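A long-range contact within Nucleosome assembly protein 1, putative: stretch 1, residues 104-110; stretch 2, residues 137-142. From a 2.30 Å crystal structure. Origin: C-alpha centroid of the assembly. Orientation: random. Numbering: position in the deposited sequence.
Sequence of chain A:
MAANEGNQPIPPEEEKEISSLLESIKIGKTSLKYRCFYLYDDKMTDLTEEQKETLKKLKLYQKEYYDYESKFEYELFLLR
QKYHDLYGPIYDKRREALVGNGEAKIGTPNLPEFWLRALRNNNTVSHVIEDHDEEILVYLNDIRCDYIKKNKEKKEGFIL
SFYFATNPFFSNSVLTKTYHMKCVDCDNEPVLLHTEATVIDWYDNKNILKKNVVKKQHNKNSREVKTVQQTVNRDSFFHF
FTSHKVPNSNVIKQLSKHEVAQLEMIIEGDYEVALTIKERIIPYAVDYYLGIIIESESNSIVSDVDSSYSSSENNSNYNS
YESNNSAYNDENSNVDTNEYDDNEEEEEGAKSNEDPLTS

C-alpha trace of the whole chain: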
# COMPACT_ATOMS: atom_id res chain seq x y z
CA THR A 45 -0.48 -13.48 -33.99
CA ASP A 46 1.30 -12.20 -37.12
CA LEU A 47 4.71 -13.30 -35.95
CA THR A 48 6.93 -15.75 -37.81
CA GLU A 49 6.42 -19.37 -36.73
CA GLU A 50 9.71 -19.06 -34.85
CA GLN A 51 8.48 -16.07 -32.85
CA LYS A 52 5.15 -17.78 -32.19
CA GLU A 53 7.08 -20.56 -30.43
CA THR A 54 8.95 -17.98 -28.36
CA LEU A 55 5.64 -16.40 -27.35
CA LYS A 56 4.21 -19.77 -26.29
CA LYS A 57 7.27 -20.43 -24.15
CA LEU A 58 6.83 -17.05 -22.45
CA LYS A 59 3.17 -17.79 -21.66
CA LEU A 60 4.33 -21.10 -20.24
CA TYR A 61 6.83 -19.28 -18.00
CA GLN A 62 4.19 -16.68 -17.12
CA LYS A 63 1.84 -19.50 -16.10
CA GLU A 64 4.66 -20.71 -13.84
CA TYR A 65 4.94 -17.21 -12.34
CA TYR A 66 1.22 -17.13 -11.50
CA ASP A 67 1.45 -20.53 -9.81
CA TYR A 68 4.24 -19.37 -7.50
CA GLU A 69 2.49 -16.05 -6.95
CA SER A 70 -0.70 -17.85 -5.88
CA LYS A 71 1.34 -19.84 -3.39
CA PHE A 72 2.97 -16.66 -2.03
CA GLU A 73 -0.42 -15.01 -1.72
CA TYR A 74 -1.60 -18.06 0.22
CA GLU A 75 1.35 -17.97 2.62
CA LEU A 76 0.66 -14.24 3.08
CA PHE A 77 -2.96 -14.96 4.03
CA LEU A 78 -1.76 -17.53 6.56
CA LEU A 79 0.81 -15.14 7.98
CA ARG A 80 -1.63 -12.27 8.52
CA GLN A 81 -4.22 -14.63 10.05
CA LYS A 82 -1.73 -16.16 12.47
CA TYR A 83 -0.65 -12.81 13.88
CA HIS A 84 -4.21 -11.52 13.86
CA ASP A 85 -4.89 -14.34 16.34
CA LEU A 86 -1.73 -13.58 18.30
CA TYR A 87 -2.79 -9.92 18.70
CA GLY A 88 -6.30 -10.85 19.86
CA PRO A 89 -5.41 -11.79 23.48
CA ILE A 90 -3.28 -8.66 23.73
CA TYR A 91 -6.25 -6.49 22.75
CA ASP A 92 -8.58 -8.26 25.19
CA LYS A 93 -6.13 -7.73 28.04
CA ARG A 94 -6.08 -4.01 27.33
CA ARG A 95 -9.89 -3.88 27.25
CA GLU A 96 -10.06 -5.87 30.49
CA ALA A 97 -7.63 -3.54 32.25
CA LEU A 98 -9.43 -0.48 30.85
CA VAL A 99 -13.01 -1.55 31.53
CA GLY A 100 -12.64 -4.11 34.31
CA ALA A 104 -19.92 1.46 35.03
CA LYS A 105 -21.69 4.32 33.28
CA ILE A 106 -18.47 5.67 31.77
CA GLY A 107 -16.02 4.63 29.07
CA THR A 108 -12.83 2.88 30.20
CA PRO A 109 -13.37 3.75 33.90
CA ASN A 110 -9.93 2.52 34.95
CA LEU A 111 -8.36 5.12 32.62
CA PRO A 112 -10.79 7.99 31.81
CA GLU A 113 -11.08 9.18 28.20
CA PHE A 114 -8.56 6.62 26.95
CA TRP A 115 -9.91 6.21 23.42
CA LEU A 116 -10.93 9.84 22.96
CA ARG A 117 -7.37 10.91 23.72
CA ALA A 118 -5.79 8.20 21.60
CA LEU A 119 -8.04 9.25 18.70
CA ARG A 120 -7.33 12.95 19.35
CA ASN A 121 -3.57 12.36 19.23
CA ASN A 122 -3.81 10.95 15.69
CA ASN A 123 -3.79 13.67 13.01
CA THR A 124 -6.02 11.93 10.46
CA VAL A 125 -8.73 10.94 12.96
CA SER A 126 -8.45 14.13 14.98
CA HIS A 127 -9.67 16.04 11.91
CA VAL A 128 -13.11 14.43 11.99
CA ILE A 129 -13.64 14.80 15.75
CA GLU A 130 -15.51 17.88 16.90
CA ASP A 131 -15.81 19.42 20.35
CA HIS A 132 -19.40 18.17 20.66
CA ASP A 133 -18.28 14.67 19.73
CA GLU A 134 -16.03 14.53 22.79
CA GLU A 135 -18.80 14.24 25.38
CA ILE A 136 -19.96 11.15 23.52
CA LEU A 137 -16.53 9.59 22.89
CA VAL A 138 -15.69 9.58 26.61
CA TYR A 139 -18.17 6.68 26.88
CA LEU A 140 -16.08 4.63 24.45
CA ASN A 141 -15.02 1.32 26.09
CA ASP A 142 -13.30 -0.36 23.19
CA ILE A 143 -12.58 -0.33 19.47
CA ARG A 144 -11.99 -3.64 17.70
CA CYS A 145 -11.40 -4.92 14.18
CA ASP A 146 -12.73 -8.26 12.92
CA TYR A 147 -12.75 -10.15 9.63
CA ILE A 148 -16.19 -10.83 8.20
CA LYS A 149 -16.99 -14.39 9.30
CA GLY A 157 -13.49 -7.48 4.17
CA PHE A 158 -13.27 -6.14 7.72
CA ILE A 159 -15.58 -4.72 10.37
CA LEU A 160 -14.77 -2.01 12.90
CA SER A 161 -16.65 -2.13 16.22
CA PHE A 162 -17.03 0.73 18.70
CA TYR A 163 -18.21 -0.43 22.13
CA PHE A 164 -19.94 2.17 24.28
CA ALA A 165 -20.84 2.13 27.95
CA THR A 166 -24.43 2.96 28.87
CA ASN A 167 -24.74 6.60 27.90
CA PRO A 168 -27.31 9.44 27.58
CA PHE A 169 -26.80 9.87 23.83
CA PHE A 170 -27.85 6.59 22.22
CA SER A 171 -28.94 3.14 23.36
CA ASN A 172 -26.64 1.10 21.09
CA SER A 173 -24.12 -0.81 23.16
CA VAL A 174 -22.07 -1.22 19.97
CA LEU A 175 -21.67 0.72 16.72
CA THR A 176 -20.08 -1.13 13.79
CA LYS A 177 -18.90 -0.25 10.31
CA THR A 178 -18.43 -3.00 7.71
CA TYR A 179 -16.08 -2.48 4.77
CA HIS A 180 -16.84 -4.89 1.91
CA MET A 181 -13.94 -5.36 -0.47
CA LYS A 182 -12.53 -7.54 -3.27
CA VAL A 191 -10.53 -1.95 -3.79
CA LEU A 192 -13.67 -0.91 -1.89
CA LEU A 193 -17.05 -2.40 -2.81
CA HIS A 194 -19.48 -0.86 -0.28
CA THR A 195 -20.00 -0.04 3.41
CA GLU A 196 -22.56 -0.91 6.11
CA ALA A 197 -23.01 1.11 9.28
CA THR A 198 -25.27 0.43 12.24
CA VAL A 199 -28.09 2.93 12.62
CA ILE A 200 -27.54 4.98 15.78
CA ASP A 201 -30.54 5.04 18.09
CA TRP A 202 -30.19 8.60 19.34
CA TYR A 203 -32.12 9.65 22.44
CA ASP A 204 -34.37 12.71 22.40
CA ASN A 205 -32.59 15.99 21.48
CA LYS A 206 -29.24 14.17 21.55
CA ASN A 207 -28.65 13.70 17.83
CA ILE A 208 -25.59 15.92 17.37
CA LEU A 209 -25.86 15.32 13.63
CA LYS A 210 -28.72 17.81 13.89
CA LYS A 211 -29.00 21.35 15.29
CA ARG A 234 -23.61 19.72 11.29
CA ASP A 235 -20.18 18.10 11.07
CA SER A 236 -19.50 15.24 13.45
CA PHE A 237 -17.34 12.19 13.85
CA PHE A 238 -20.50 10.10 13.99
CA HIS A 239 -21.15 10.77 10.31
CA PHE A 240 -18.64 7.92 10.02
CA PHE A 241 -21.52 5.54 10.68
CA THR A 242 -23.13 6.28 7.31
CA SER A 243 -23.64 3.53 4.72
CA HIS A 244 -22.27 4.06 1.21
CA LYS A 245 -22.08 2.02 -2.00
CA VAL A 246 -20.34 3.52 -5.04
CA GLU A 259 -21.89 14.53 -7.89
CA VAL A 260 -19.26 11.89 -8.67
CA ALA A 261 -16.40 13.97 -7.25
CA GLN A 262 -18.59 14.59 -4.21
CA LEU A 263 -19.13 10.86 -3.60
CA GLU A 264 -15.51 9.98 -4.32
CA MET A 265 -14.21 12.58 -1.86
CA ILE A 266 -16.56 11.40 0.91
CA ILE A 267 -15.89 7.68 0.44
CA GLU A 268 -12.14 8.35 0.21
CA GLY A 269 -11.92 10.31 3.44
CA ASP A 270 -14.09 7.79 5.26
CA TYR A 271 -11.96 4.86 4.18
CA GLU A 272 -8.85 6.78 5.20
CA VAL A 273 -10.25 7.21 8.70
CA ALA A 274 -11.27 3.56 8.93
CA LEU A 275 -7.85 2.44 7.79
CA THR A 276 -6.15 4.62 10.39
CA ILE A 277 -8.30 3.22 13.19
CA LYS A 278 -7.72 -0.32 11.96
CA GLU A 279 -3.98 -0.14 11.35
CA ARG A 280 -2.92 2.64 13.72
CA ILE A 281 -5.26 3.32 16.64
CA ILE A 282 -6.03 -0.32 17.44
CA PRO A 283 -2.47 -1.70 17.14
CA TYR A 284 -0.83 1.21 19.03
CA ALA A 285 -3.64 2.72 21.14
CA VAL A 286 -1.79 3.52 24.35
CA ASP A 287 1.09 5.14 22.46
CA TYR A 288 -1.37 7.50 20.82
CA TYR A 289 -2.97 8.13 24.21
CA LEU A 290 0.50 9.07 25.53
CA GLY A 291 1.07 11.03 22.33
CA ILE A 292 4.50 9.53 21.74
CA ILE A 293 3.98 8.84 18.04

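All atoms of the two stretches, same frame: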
# COMPACT_ATOMS: atom_id res chain seq x y z
N ALA A 104 -19.93 0.03 34.74
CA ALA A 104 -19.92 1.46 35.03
C ALA A 104 -20.57 2.26 33.91
O ALA A 104 -20.62 1.82 32.76
CB ALA A 104 -18.49 1.94 35.25
N LYS A 105 -21.05 3.45 34.26
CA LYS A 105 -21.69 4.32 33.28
C LYS A 105 -20.69 5.31 32.68
O LYS A 105 -21.00 6.49 32.50
CB LYS A 105 -22.86 5.08 33.91
CG LYS A 105 -24.00 4.18 34.37
CD LYS A 105 -25.31 4.96 34.50
CE LYS A 105 -25.20 6.10 35.52
NZ LYS A 105 -26.45 6.93 35.55
N ILE A 106 -19.49 4.83 32.38
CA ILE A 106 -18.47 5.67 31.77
C ILE A 106 -17.49 4.82 30.98
O ILE A 106 -17.25 3.66 31.32
CB ILE A 106 -17.73 6.54 32.83
CG1 ILE A 106 -16.95 7.64 32.12
CG2 ILE A 106 -16.82 5.68 33.68
CD1 ILE A 106 -17.84 8.65 31.37
N GLY A 107 -16.95 5.38 29.90
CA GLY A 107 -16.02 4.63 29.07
C GLY A 107 -14.70 4.40 29.78
O GLY A 107 -14.24 5.27 30.49
N THR A 108 -14.12 3.21 29.59
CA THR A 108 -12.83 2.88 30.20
C THR A 108 -12.65 3.54 31.57
O THR A 108 -11.76 4.37 31.76
CB THR A 108 -11.67 3.31 29.27
OG1 THR A 108 -11.69 4.74 29.11
CG2 THR A 108 -11.82 2.67 27.89
N PRO A 109 -13.48 3.16 32.56
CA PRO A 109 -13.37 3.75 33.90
C PRO A 109 -12.03 3.63 34.61
O PRO A 109 -11.72 4.46 35.47
CB PRO A 109 -14.51 3.07 34.67
CG PRO A 109 -14.59 1.72 34.01
CD PRO A 109 -14.46 2.06 32.54
N ASN A 110 -11.22 2.63 34.27
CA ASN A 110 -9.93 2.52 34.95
C ASN A 110 -8.88 3.45 34.35
O ASN A 110 -7.77 3.54 34.86
CB ASN A 110 -9.44 1.07 34.93
CG ASN A 110 -10.43 0.12 35.58
OD1 ASN A 110 -10.97 0.41 36.65
ND2 ASN A 110 -10.67 -1.02 34.95
N LEU A 137 -17.68 10.48 22.98
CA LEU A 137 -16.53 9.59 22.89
C LEU A 137 -15.93 9.17 24.23
O LEU A 137 -15.23 8.15 24.31
CB LEU A 137 -15.47 10.22 21.98
CG LEU A 137 -15.88 10.37 20.51
CD1 LEU A 137 -14.85 11.24 19.77
CD2 LEU A 137 -15.99 8.98 19.85
N VAL A 138 -16.20 9.93 25.29
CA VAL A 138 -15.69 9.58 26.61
C VAL A 138 -16.37 8.30 27.13
O VAL A 138 -15.91 7.71 28.10
CB VAL A 138 -15.91 10.72 27.64
CG1 VAL A 138 -15.13 11.97 27.22
CG2 VAL A 138 -17.40 11.02 27.76
N TYR A 139 -17.45 7.90 26.48
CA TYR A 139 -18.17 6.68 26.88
C TYR A 139 -17.63 5.47 26.13
O TYR A 139 -18.06 4.34 26.36
CB TYR A 139 -19.67 6.84 26.58
CG TYR A 139 -20.37 7.75 27.56
CD1 TYR A 139 -20.88 7.25 28.76
CD2 TYR A 139 -20.49 9.12 27.31
CE1 TYR A 139 -21.48 8.09 29.69
CE2 TYR A 139 -21.09 9.98 28.25
CZ TYR A 139 -21.58 9.45 29.44
OH TYR A 139 -22.12 10.26 30.40
N LEU A 140 -16.67 5.70 25.25
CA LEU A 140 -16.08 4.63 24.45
C LEU A 140 -15.31 3.64 25.36
O LEU A 140 -14.46 4.05 26.15
CB LEU A 140 -15.17 5.26 23.38
CG LEU A 140 -14.97 4.55 22.03
CD1 LEU A 140 -16.29 4.01 21.52
CD2 LEU A 140 -14.36 5.53 21.03
N ASN A 141 -15.67 2.36 25.29
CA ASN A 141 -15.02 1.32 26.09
C ASN A 141 -13.99 0.55 25.29
O ASN A 141 -12.99 0.08 25.83
CB ASN A 141 -16.03 0.29 26.62
CG ASN A 141 -16.61 0.67 27.97
OD1 ASN A 141 -16.11 1.57 28.66
ND2 ASN A 141 -17.68 -0.01 28.37
N ASP A 142 -14.23 0.40 23.99
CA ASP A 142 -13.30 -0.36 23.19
C ASP A 142 -13.57 -0.24 21.70
O ASP A 142 -14.71 -0.01 21.28
CB ASP A 142 -13.38 -1.83 23.62
CG ASP A 142 -12.26 -2.69 23.06
OD1 ASP A 142 -11.13 -2.17 22.87
OD2 ASP A 142 -12.49 -3.89 22.84
O HOH W 1 -18.18 0.89 31.30
O HOH W 2 -14.16 7.98 29.82
O HOH W 3 -12.38 5.73 26.80

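Three residues, Asn-141, Ile-106 and Gly-107, cover the most surface in this small contact, where an irregular segment packs against a type I turn running from Leu-137 to Leu-140. The turn is closed by its own hydrogen bond, from Leu-140 N to Leu-137 O (3.0 Å), while Val-138 O and Leu-140 O face the first stretch.

Gly-107 sits closest to that backbone: its CA lies 3.7 Å from the CA of Tyr-139. Glycine suits the position because a CB here would point into the turn and fall about 2.4 Å from Val-138 O and 2.5 Å from Leu-140 O, both clashes. Without one, Gly-107 N can give a weak hydrogen bond to Val-138 O (3.1 Å, bent to 124°), and Gly-107 CA makes a CA-H...O contact with Leu-140 O at 3.4 Å. Water 2 reinforces the junction, donating to Gly-107 O (2.8 Å) and to Val-138 O (2.5 Å).

Asn-141 supplies the strongest direct link. Its CA-to-CB bond points sideways, but the amide at the end of the side chain comes nearer, so that Asn-141 OD1 accepts a hydrogen bond from Thr-108 N (2.7 Å, 148°). The same amide also offers a donor: Asn-141 ND2 gives a hydrogen bond to the oxygen of water 1 (3.1 Å), which also lies 2.9 Å from Ile-106 O. A side chain that both accepts and donates thus serves backbone groups that have no strand pairing to satisfy them.

Ile-106 adds the apolar part. Its CA-to-CB bond points away, yet with chi1 t and chi2 p its CD1 comes back over one face of the Tyr-139 ring, 4.2 Å from the centroid and 18° off the normal, a CH-pi contact. Ile-106 CD1 also lies 4.3 Å from Val-138 CG2, so an aliphatic, beta-branched side chain suits a place where its end methyl meets both an aromatic ring and a valine.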